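Local coordinates for protein 5-carboxyvanillate decarboxylase (Sphingomonas paucimobilis, PDB 4L6D) that probably decarboxylates 5-carboxyvanillate at a manganese-binding site within an amidohydrolase-type TIM barrel, and is captured here with vanillic acid bound, at residues G115-Q120 and N139-N144; D149-D154 and K180-A185; N266-T271 and P289-W294. All blocks are in the same frame, centred on the assembly; numbering follows the deposited sequence.

Contact 1. Residues G115-Q120 and N139-N144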
loop_
_atom_site.group_PDB
_atom_site.type_symbol
_atom_site.label_atom_id
_atom_site.label_comp_id
_atom_site.label_asym_id
_atom_site.label_seq_id
_atom_site.Cartn_x
_atom_site.Cartn_y
_atom_site.Cartn_z
ATOM N N GLY A 115 -12.244 2.997 -23.991
ATOM C CA GLY A 115 -11.956 4.337 -24.468
ATOM C C GLY A 115 -11.305 5.132 -23.363
ATOM O O GLY A 115 -11.376 4.742 -22.201
ATOM N N THR A 116 -10.666 6.240 -23.718
ATOM C CA THR A 116 -10.032 7.096 -22.725
ATOM C C THR A 116 -10.503 8.525 -22.945
ATOM O O THR A 116 -11.388 8.774 -23.765
ATOM C CB THR A 116 -8.470 6.936 -22.721
ATOM O OG1 THR A 116 -7.915 7.467 -21.503
ATOM C CG2 THR A 116 -7.826 7.603 -23.926
ATOM N N PHE A 117 -9.954 9.454 -22.181
ATOM C CA PHE A 117 -10.371 10.844 -22.267
ATOM C C PHE A 117 -9.317 11.720 -21.626
ATOM O O PHE A 117 -8.400 11.225 -20.980
ATOM C CB PHE A 117 -11.727 11.051 -21.575
ATOM C CG PHE A 117 -11.810 10.448 -20.196
ATOM C CD1 PHE A 117 -12.192 9.114 -20.028
ATOM C CD2 PHE A 117 -11.523 11.207 -19.073
ATOM C CE1 PHE A 117 -12.266 8.545 -18.768
ATOM C CE2 PHE A 117 -11.609 10.635 -17.794
ATOM C CZ PHE A 117 -11.981 9.304 -17.653
ATOM N N ALA A 118 -9.469 13.027 -21.794
ATOM C CA ALA A 118 -8.525 13.983 -21.236
ATOM C C ALA A 118 -9.173 14.771 -20.094
ATOM O O ALA A 118 -9.831 15.779 -20.348
ATOM C CB ALA A 118 -8.044 14.933 -22.339
ATOM N N PRO A 119 -8.991 14.306 -18.838
ATOM C CA PRO A 119 -9.625 14.962 -17.686
ATOM C C PRO A 119 -9.092 16.373 -17.449
ATOM O O PRO A 119 -9.656 17.066 -16.604
ATOM C CB PRO A 119 -9.238 14.057 -16.497
ATOM C CG PRO A 119 -8.694 12.811 -17.071
ATOM C CD PRO A 119 -8.145 13.172 -18.425
ATOM N N GLN A 120 -8.019 16.766 -18.144
ATOM C CA GLN A 120 -7.545 18.157 -18.152
ATOM C C GLN A 120 -8.675 19.133 -18.480
ATOM O O GLN A 120 -8.642 20.302 -18.078
ATOM C CB GLN A 120 -6.446 18.362 -19.214
ATOM C CG GLN A 120 -5.168 17.539 -19.074
ATOM C CD GLN A 120 -5.217 16.262 -19.888
ATOM O OE1 GLN A 120 -6.106 15.438 -19.704
ATOM N NE2 GLN A 120 -4.252 16.087 -20.790
ATOM N N ASN A 139 -16.367 -0.799 -24.780
ATOM C CA ASN A 139 -16.710 -1.703 -23.687
ATOM C C ASN A 139 -16.587 -1.097 -22.298
ATOM O O ASN A 139 -17.118 -1.633 -21.321
ATOM C CB ASN A 139 -15.827 -2.948 -23.794
ATOM C CG ASN A 139 -16.044 -3.689 -25.087
ATOM O OD1 ASN A 139 -15.427 -3.374 -26.107
ATOM N ND2 ASN A 139 -16.944 -4.664 -25.064
ATOM N N GLY A 140 -15.900 0.033 -22.214
ATOM C CA GLY A 140 -15.694 0.681 -20.936
ATOM C C GLY A 140 -14.739 1.830 -21.128
ATOM O O GLY A 140 -14.516 2.265 -22.257
ATOM N N LEU A 141 -14.167 2.299 -20.028
ATOM C CA LEU A 141 -13.242 3.433 -20.049
ATOM C C LEU A 141 -11.969 3.109 -19.290
ATOM O O LEU A 141 -11.958 2.244 -18.415
ATOM C CB LEU A 141 -13.903 4.654 -19.412
ATOM C CG LEU A 141 -15.143 5.198 -20.112
ATOM C CD1 LEU A 141 -15.925 6.109 -19.160
ATOM C CD2 LEU A 141 -14.807 5.929 -21.402
ATOM N N VAL A 142 -10.894 3.824 -19.613
ATOM C CA VAL A 142 -9.635 3.699 -18.881
ATOM C C VAL A 142 -9.040 5.083 -18.673
ATOM O O VAL A 142 -9.121 5.957 -19.545
ATOM C CB VAL A 142 -8.623 2.770 -19.609
ATOM C CG1 VAL A 142 -8.280 3.297 -21.002
ATOM C CG2 VAL A 142 -7.341 2.577 -18.785
ATOM N N ILE A 143 -8.474 5.279 -17.494
ATOM C CA ILE A 143 -7.724 6.486 -17.182
ATOM C C ILE A 143 -6.561 6.063 -16.275
ATOM O O ILE A 143 -6.659 5.057 -15.566
ATOM C CB ILE A 143 -8.631 7.571 -16.532
ATOM C CG1 ILE A 143 -8.042 8.971 -16.754
ATOM C CG2 ILE A 143 -8.856 7.282 -15.053
ATOM C CD1 ILE A 143 -8.041 9.415 -18.238
ATOM N N ASN A 144 -5.461 6.809 -16.305
ATOM C CA ASN A 144 -4.250 6.418 -15.579
ATOM C C ASN A 144 -3.990 7.274 -14.356
ATOM O O ASN A 144 -3.391 8.341 -14.455
ATOM C CB ASN A 144 -3.048 6.438 -16.522
ATOM C CG ASN A 144 -3.331 5.673 -17.785
ATOM O OD1 ASN A 144 -3.364 4.436 -17.770
ATOM N ND2 ASN A 144 -3.613 6.387 -18.874
HETATM O O HOH W 1 -5.039 5.636 -21.253
#
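Ile-143 drives its side chain against Phe-117 and Pro-119. Its CB lies 3.9 Å from CZ of Phe-117. CG1, anti to the backbone N (chi1 -156°), stays near that CZ and leads on to CG of Pro-119; the isoleucine and proline side chains meet tip to tip. CD1 finishes over one face of the Phe-117 ring, 3.8 Å above the plane and displaced toward the rim, a CH-pi contact; it also lies 3.3 Å from Phe-117 O and 3.6 Å from CG of Pro-119. The ring edge faces CB of Leu-141, and helices 122-134 and 158-167 pack on the phenyl group. An alanine in place of Phe-117 would probably leave a gap beside CD1 of Ile-143 and against both helices, with Pro-119 still touching the methyl. Strands 111-115 and 140-144 are parallel neighbours in the barrel of the amidohydrolase fold, joined by helix 122-134 in a beta-alpha-beta crossover. Gly-115 pairs through both N and O: N donates to Gly-140 O at 3.0 Å, and O accepts from Val-142 N at 2.8 Å, almost along the C=O axis. At the next residue the side chain bonds too, Thr-116 OG1 donating to Val-142 O at 2.8 Å. CG1 of Val-142 packs on CB of Thr-116, and the valine side chain lies about 4 Å from that of His-174, a manganese ligand. A water accepts from Asn-144 ND2 and gives a weak bond to Thr-116 OG1.

Contact 2. Residues D149-D154 and K180-A185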
loop_
_atom_site.group_PDB
_atom_site.type_symbol
_atom_site.label_atom_id
_atom_site.label_comp_id
_atom_site.label_asym_id
_atom_site.label_seq_id
_atom_site.Cartn_x
_atom_site.Cartn_y
_atom_site.Cartn_z
ATOM N N ASP A 149 -1.606 16.163 -11.327
ATOM C CA ASP A 149 -1.196 15.951 -9.941
ATOM C C ASP A 149 -2.330 16.180 -8.957
ATOM O O ASP A 149 -2.109 16.527 -7.799
ATOM C CB ASP A 149 0.031 16.798 -9.631
ATOM C CG ASP A 149 1.160 16.502 -10.584
ATOM O OD1 ASP A 149 1.690 15.374 -10.505
ATOM O OD2 ASP A 149 1.468 17.366 -11.446
ATOM N N LEU A 150 -3.547 15.966 -9.440
ATOM C CA LEU A 150 -4.739 15.981 -8.605
ATOM C C LEU A 150 -5.360 14.604 -8.651
ATOM O O LEU A 150 -5.260 13.898 -9.661
ATOM C CB LEU A 150 -5.752 16.991 -9.130
ATOM C CG LEU A 150 -5.300 18.438 -9.182
ATOM C CD1 LEU A 150 -6.346 19.271 -9.888
ATOM C CD2 LEU A 150 -5.052 18.950 -7.782
ATOM N N TYR A 151 -6.034 14.235 -7.561
ATOM C CA TYR A 151 -6.712 12.953 -7.463
ATOM C C TYR A 151 -8.218 13.119 -7.670
ATOM O O TYR A 151 -8.722 14.246 -7.707
ATOM C CB TYR A 151 -6.372 12.289 -6.127
ATOM C CG TYR A 151 -4.901 11.956 -6.058
ATOM C CD1 TYR A 151 -4.372 10.944 -6.850
ATOM C CD2 TYR A 151 -4.037 12.661 -5.230
ATOM C CE1 TYR A 151 -3.015 10.640 -6.823
ATOM C CE2 TYR A 151 -2.669 12.364 -5.194
ATOM C CZ TYR A 151 -2.172 11.348 -5.986
ATOM O OH TYR A 151 -0.819 11.049 -5.952
ATOM N N TYR A 152 -8.926 12.000 -7.806
ATOM C CA TYR A 152 -10.303 12.052 -8.307
ATOM C C TYR A 152 -11.358 12.328 -7.241
ATOM O O TYR A 152 -12.554 12.246 -7.518
ATOM C CB TYR A 152 -10.639 10.834 -9.183
ATOM C CG TYR A 152 -9.799 10.842 -10.441
ATOM C CD1 TYR A 152 -9.674 12.005 -11.198
ATOM C CD2 TYR A 152 -9.075 9.724 -10.826
ATOM C CE1 TYR A 152 -8.873 12.042 -12.324
ATOM C CE2 TYR A 152 -8.284 9.743 -11.961
ATOM C CZ TYR A 152 -8.180 10.907 -12.699
ATOM O OH TYR A 152 -7.380 10.953 -13.822
ATOM N N ASP A 153 -10.904 12.681 -6.042
ATOM C CA ASP A 153 -11.774 13.322 -5.058
ATOM C C ASP A 153 -12.001 14.800 -5.381
ATOM O O ASP A 153 -12.937 15.405 -4.881
ATOM C CB ASP A 153 -11.193 13.198 -3.644
ATOM C CG ASP A 153 -9.816 13.836 -3.506
ATOM O OD1 ASP A 153 -8.906 13.465 -4.277
ATOM O OD2 ASP A 153 -9.639 14.687 -2.603
ATOM N N ASP A 154 -11.144 15.393 -6.207
ATOM C CA ASP A 154 -11.228 16.826 -6.455
ATOM C C ASP A 154 -12.498 17.143 -7.252
ATOM O O ASP A 154 -12.759 16.509 -8.273
ATOM C CB ASP A 154 -9.982 17.300 -7.207
ATOM C CG ASP A 154 -9.839 18.815 -7.211
ATOM O OD1 ASP A 154 -10.786 19.523 -7.607
ATOM O OD2 ASP A 154 -8.765 19.299 -6.794
ATOM N N LYS A 180 3.257 14.444 -8.325
ATOM C CA LYS A 180 4.216 15.349 -7.701
ATOM C C LYS A 180 3.978 15.477 -6.199
ATOM O O LYS A 180 4.871 15.885 -5.457
ATOM C CB LYS A 180 4.212 16.723 -8.385
ATOM C CG LYS A 180 4.788 16.728 -9.793
ATOM C CD LYS A 180 4.728 18.116 -10.416
ATOM C CE LYS A 180 5.318 18.071 -11.817
ATOM N NZ LYS A 180 5.513 19.426 -12.390
ATOM N N GLN A 181 2.788 15.101 -5.744
ATOM C CA GLN A 181 2.494 15.140 -4.321
ATOM C C GLN A 181 3.339 14.134 -3.557
ATOM O O GLN A 181 3.629 14.334 -2.375
ATOM C CB GLN A 181 1.015 14.847 -4.080
ATOM C CG GLN A 181 0.090 15.859 -4.752
ATOM C CD GLN A 181 -1.300 15.856 -4.147
ATOM O OE1 GLN A 181 -1.457 15.743 -2.929
ATOM N NE2 GLN A 181 -2.315 15.996 -4.988
ATOM N N ILE A 182 3.727 13.048 -4.224
ATOM C CA ILE A 182 4.394 11.945 -3.534
ATOM C C ILE A 182 5.675 11.444 -4.213
ATOM O O ILE A 182 6.345 10.558 -3.680
ATOM C CB ILE A 182 3.441 10.738 -3.321
ATOM C CG1 ILE A 182 2.849 10.271 -4.661
ATOM C CG2 ILE A 182 2.331 11.111 -2.355
ATOM C CD1 ILE A 182 2.224 8.872 -4.614
ATOM N N ASP A 183 6.034 11.999 -5.368
ATOM C CA ASP A 183 7.106 11.381 -6.151
ATOM C C ASP A 183 8.517 11.407 -5.562
ATOM O O ASP A 183 9.354 10.612 -5.974
ATOM C CB ASP A 183 7.117 11.867 -7.615
ATOM C CG ASP A 183 7.419 13.350 -7.757
ATOM O OD1 ASP A 183 7.974 13.977 -6.836
ATOM O OD2 ASP A 183 7.100 13.897 -8.827
ATOM N N ARG A 184 8.785 12.299 -4.607
ATOM C CA ARG A 184 10.124 12.413 -4.022
ATOM C C ARG A 184 10.634 11.079 -3.464
ATOM O O ARG A 184 11.832 10.792 -3.531
ATOM C CB ARG A 184 10.142 13.479 -2.921
ATOM C CG ARG A 184 10.283 14.911 -3.414
ATOM C CD ARG A 184 10.162 15.915 -2.255
ATOM N NE ARG A 184 11.047 15.592 -1.133
ATOM C CZ ARG A 184 10.963 16.147 0.077
ATOM N NH1 ARG A 184 10.031 17.058 0.330
ATOM N NH2 ARG A 184 11.807 15.792 1.039
ATOM N N ALA A 185 9.721 10.271 -2.933
ATOM C CA ALA A 185 10.081 8.994 -2.308
ATOM C C ALA A 185 10.237 7.835 -3.290
ATOM O O ALA A 185 10.555 6.706 -2.886
ATOM C CB ALA A 185 9.067 8.623 -1.232
#
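Asp-149 OD1 takes the backbone N-H of Lys-180 in a short bond of 2.8 Å, nearly straight at 167° about the hydrogen. The donor comes from above the carboxylate, 47° out of its plane. The carboxylate lies against the aliphatic part of Lys-180: OD1 is 3.5 Å from CG of the lysine, and OD2 is 3.5 Å from its CD. The lysine chain is extended and carries its ammonium group onward, leaving NZ 4.6 Å from Asp-149 OD2; this is no salt bridge, though the opposite charges may still attract weakly.

A second bond comes from the next residue. The extended side chain of Gln-181 brings NE2 to the carbonyl O of Asp-149 at 2.9 Å, with the acceptor close to the plane of the amide, a bond that is likely to limit rotation of that group. Asp-149 thus accepts one N-H on its carboxylate and another on its backbone oxygen. The Gln-181 and Tyr-151 side chains run past each other in opposite directions, NE2 lying 3.7 Å from CE2, with ring and amide planes 54° apart. At the end of the tyrosine, OH rests 4.0 Å from CG1 of Ile-182, while its hydrogen bonds go to Glu-201 and Ser-179. Tyr-151 also opens a type I beta turn that ends at Asp-154.

Both segments are loops at the C-terminal ends of neighbouring strands of the beta/alpha barrel, 140-144 and 171-174, here away from the metal and ligand sites and turned to the second subunit. Asp-153 OD2 bonds to Tyr-189 of that subunit, whose Ala-185 touches Gln-181 and Ile-182. Within the chain, helix 197-211 packs against Tyr-151 and Ile-182.

Contact 3. Residues N266-T271 and P289-W294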
loop_
_atom_site.group_PDB
_atom_site.type_symbol
_atom_site.label_atom_id
_atom_site.label_comp_id
_atom_site.label_asym_id
_atom_site.label_seq_id
_atom_site.Cartn_x
_atom_site.Cartn_y
_atom_site.Cartn_z
ATOM N N ASN A 266 -18.935 -0.685 -5.411
ATOM C CA ASN A 266 -18.542 0.148 -6.553
ATOM C C ASN A 266 -17.283 -0.269 -7.294
ATOM O O ASN A 266 -17.007 0.266 -8.375
ATOM C CB ASN A 266 -18.400 1.604 -6.110
ATOM C CG ASN A 266 -19.725 2.216 -5.701
ATOM O OD1 ASN A 266 -20.060 2.295 -4.511
ATOM N ND2 ASN A 266 -20.503 2.647 -6.693
ATOM N N PHE A 267 -16.515 -1.198 -6.730
ATOM C CA PHE A 267 -15.270 -1.615 -7.376
ATOM C C PHE A 267 -15.272 -3.089 -7.740
ATOM O O PHE A 267 -15.960 -3.899 -7.118
ATOM C CB PHE A 267 -14.056 -1.381 -6.464
ATOM C CG PHE A 267 -13.725 0.066 -6.218
ATOM C CD1 PHE A 267 -14.543 0.857 -5.443
ATOM C CD2 PHE A 267 -12.547 0.600 -6.704
ATOM C CE1 PHE A 267 -14.216 2.192 -5.190
ATOM C CE2 PHE A 267 -12.204 1.927 -6.453
ATOM C CZ PHE A 267 -13.045 2.722 -5.700
ATOM N N ALA A 268 -14.458 -3.411 -8.743
ATOM C CA ALA A 268 -14.034 -4.781 -9.009
ATOM C C ALA A 268 -12.535 -4.708 -9.267
ATOM O O ALA A 268 -11.983 -3.617 -9.485
ATOM C CB ALA A 268 -14.771 -5.373 -10.226
ATOM N N ILE A 269 -11.873 -5.857 -9.230
ATOM C CA ILE A 269 -10.421 -5.900 -9.357
ATOM C C ILE A 269 -9.988 -6.871 -10.439
ATOM O O ILE A 269 -10.757 -7.736 -10.854
ATOM C CB ILE A 269 -9.714 -6.265 -8.015
ATOM C CG1 ILE A 269 -9.919 -7.740 -7.644
ATOM C CG2 ILE A 269 -10.221 -5.378 -6.889
ATOM C CD1 ILE A 269 -8.980 -8.203 -6.534
ATOM N N THR A 270 -8.747 -6.715 -10.894
ATOM C CA THR A 270 -8.136 -7.710 -11.769
ATOM C C THR A 270 -6.837 -8.224 -11.187
ATOM O O THR A 270 -6.265 -7.614 -10.279
ATOM C CB THR A 270 -7.878 -7.214 -13.208
ATOM O OG1 THR A 270 -6.589 -6.589 -13.279
ATOM C CG2 THR A 270 -8.973 -6.247 -13.685
ATOM N N THR A 271 -6.374 -9.342 -11.737
ATOM C CA THR A 271 -5.173 -10.017 -11.255
ATOM C C THR A 271 -3.902 -9.618 -12.002
ATOM O O THR A 271 -2.886 -10.283 -11.844
ATOM C CB THR A 271 -5.322 -11.547 -11.382
ATOM O OG1 THR A 271 -5.407 -11.897 -12.767
ATOM C CG2 THR A 271 -6.599 -12.031 -10.667
ATOM N N PRO A 289 -16.634 -13.764 -5.461
ATOM C CA PRO A 289 -16.107 -14.221 -6.751
ATOM C C PRO A 289 -16.558 -13.373 -7.950
ATOM O O PRO A 289 -15.875 -13.400 -8.966
ATOM C CB PRO A 289 -16.632 -15.657 -6.854
ATOM C CG PRO A 289 -17.862 -15.679 -5.957
ATOM C CD PRO A 289 -17.488 -14.775 -4.816
ATOM N N GLU A 290 -17.658 -12.632 -7.838
ATOM C CA GLU A 290 -18.117 -11.774 -8.935
ATOM C C GLU A 290 -17.240 -10.540 -9.135
ATOM O O GLU A 290 -17.359 -9.872 -10.152
ATOM C CB GLU A 290 -19.562 -11.331 -8.702
ATOM C CG GLU A 290 -20.579 -12.432 -8.827
ATOM C CD GLU A 290 -21.926 -12.011 -8.272
ATOM O OE1 GLU A 290 -22.027 -11.819 -7.039
ATOM O OE2 GLU A 290 -22.873 -11.855 -9.070
ATOM N N ASN A 291 -16.353 -10.246 -8.183
ATOM C CA ASN A 291 -15.599 -8.989 -8.218
ATOM C C ASN A 291 -14.125 -9.133 -8.603
ATOM O O ASN A 291 -13.354 -8.184 -8.475
ATOM C CB ASN A 291 -15.694 -8.275 -6.869
ATOM C CG ASN A 291 -16.921 -7.381 -6.758
ATOM O OD1 ASN A 291 -17.630 -7.150 -7.737
ATOM N ND2 ASN A 291 -17.155 -6.846 -5.567
ATOM N N VAL A 292 -13.735 -10.315 -9.071
ATOM C CA VAL A 292 -12.351 -10.556 -9.458
ATOM C C VAL A 292 -12.263 -11.007 -10.906
ATOM O O VAL A 292 -12.909 -11.974 -11.292
ATOM C CB VAL A 292 -11.687 -11.619 -8.558
ATOM C CG1 VAL A 292 -10.202 -11.750 -8.898
ATOM C CG2 VAL A 292 -11.883 -11.266 -7.084
ATOM N N MET A 293 -11.429 -10.324 -11.688
ATOM C CA MET A 293 -11.228 -10.646 -13.099
ATOM C C MET A 293 -9.778 -10.969 -13.389
ATOM O O MET A 293 -8.875 -10.452 -12.747
ATOM C CB MET A 293 -11.639 -9.464 -13.968
ATOM C CG MET A 293 -13.129 -9.212 -13.948
ATOM S SD MET A 293 -13.608 -7.726 -14.851
ATOM C CE MET A 293 -13.148 -6.436 -13.700
ATOM N N TRP A 294 -9.562 -11.811 -14.388
ATOM C CA TRP A 294 -8.216 -12.141 -14.823
ATOM C C TRP A 294 -7.666 -11.102 -15.807
ATOM O O TRP A 294 -8.417 -10.475 -16.563
ATOM C CB TRP A 294 -8.241 -13.545 -15.438
ATOM C CG TRP A 294 -6.938 -14.009 -16.005
ATOM C CD1 TRP A 294 -5.832 -14.398 -15.312
ATOM C CD2 TRP A 294 -6.618 -14.133 -17.392
ATOM N NE1 TRP A 294 -4.828 -14.755 -16.190
ATOM C CE2 TRP A 294 -5.296 -14.611 -17.474
ATOM C CE3 TRP A 294 -7.334 -13.897 -18.579
ATOM C CZ2 TRP A 294 -4.668 -14.850 -18.694
ATOM C CZ3 TRP A 294 -6.709 -14.131 -19.786
ATOM C CH2 TRP A 294 -5.388 -14.607 -19.834
#
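Ile-269 bonds through both its peptide groups to the strand beside it. Its N donates to Asn-291 O at 2.9 Å, in a nearly straight bond of 167°, and its O accepts from Met-293 N at 2.8 Å. One step on, Thr-271 N donates to Met-293 O at 2.9 Å, bent to 133° at the hydrogen. This last oxygen has a further neighbour in CA of Thr-270, 3.0 Å away in a CA-H...O contact. The pattern is that of parallel strands: residues of 266-271 offer alternate peptide groups to 289-294, while Ala-268 and Thr-270 bond to strand 223-225 on the other flank.

Side chains of the paired residues divide between two faces. Ile-269 and Val-292 lie side by side and point the same way, CG1 to CG2 at 4.1 Å, against helix 277-287, which links the strands in a beta-alpha-beta crossover. On the other face are Thr-270 and Met-293. The bend of the methionine at chi3 (-77°) brings CE to 4.0 Å from CB of Ala-268, and CG2 of Thr-270 lies near the same methyl. The Thr-270 side chain stands about 4 Å from that of the manganese ligand Glu-8.

Other polar atoms find partners beyond the two segments. Thr-270 OG1 bonds to Tyr-172 OH and Ser-272 OG, Asn-291 ND2 to Arg-264 O, and Trp-294 NE1 to Ala-306 O. Two backbone acceptors do likewise, Val-292 O with Asn-327 ND2 and Trp-294 O with Thr-7 OG1.

Between the two segments, then, backbone bonds alone set the register and side chains meet mainly through apolar atoms, while the polar side-chain groups tie this strand pair to other parts of the chain.

How the contacts relate
Contacts 1 and 3 are buried and belong to the same parallel barrel sheet, each pairing successive strands, yet their nearest atoms remain about 10 Å apart. Contact 2 is partly buried, lies farther from the centre of the chain, and joins loops beside the second subunit. Its two bonds use a carboxylate and a carboxamide as well as backbone atoms. Contact 3 relies on peptide groups alone for its hydrogen bonds, whereas contact 1 adds a threonine hydroxyl and a methyl-aromatic contact. Contact 1 contains strand 140-144 and contact 2 takes up the loop that follows it; they touch where CG1 of Ile-143 meets OH of Tyr-152 at 3.6 Å.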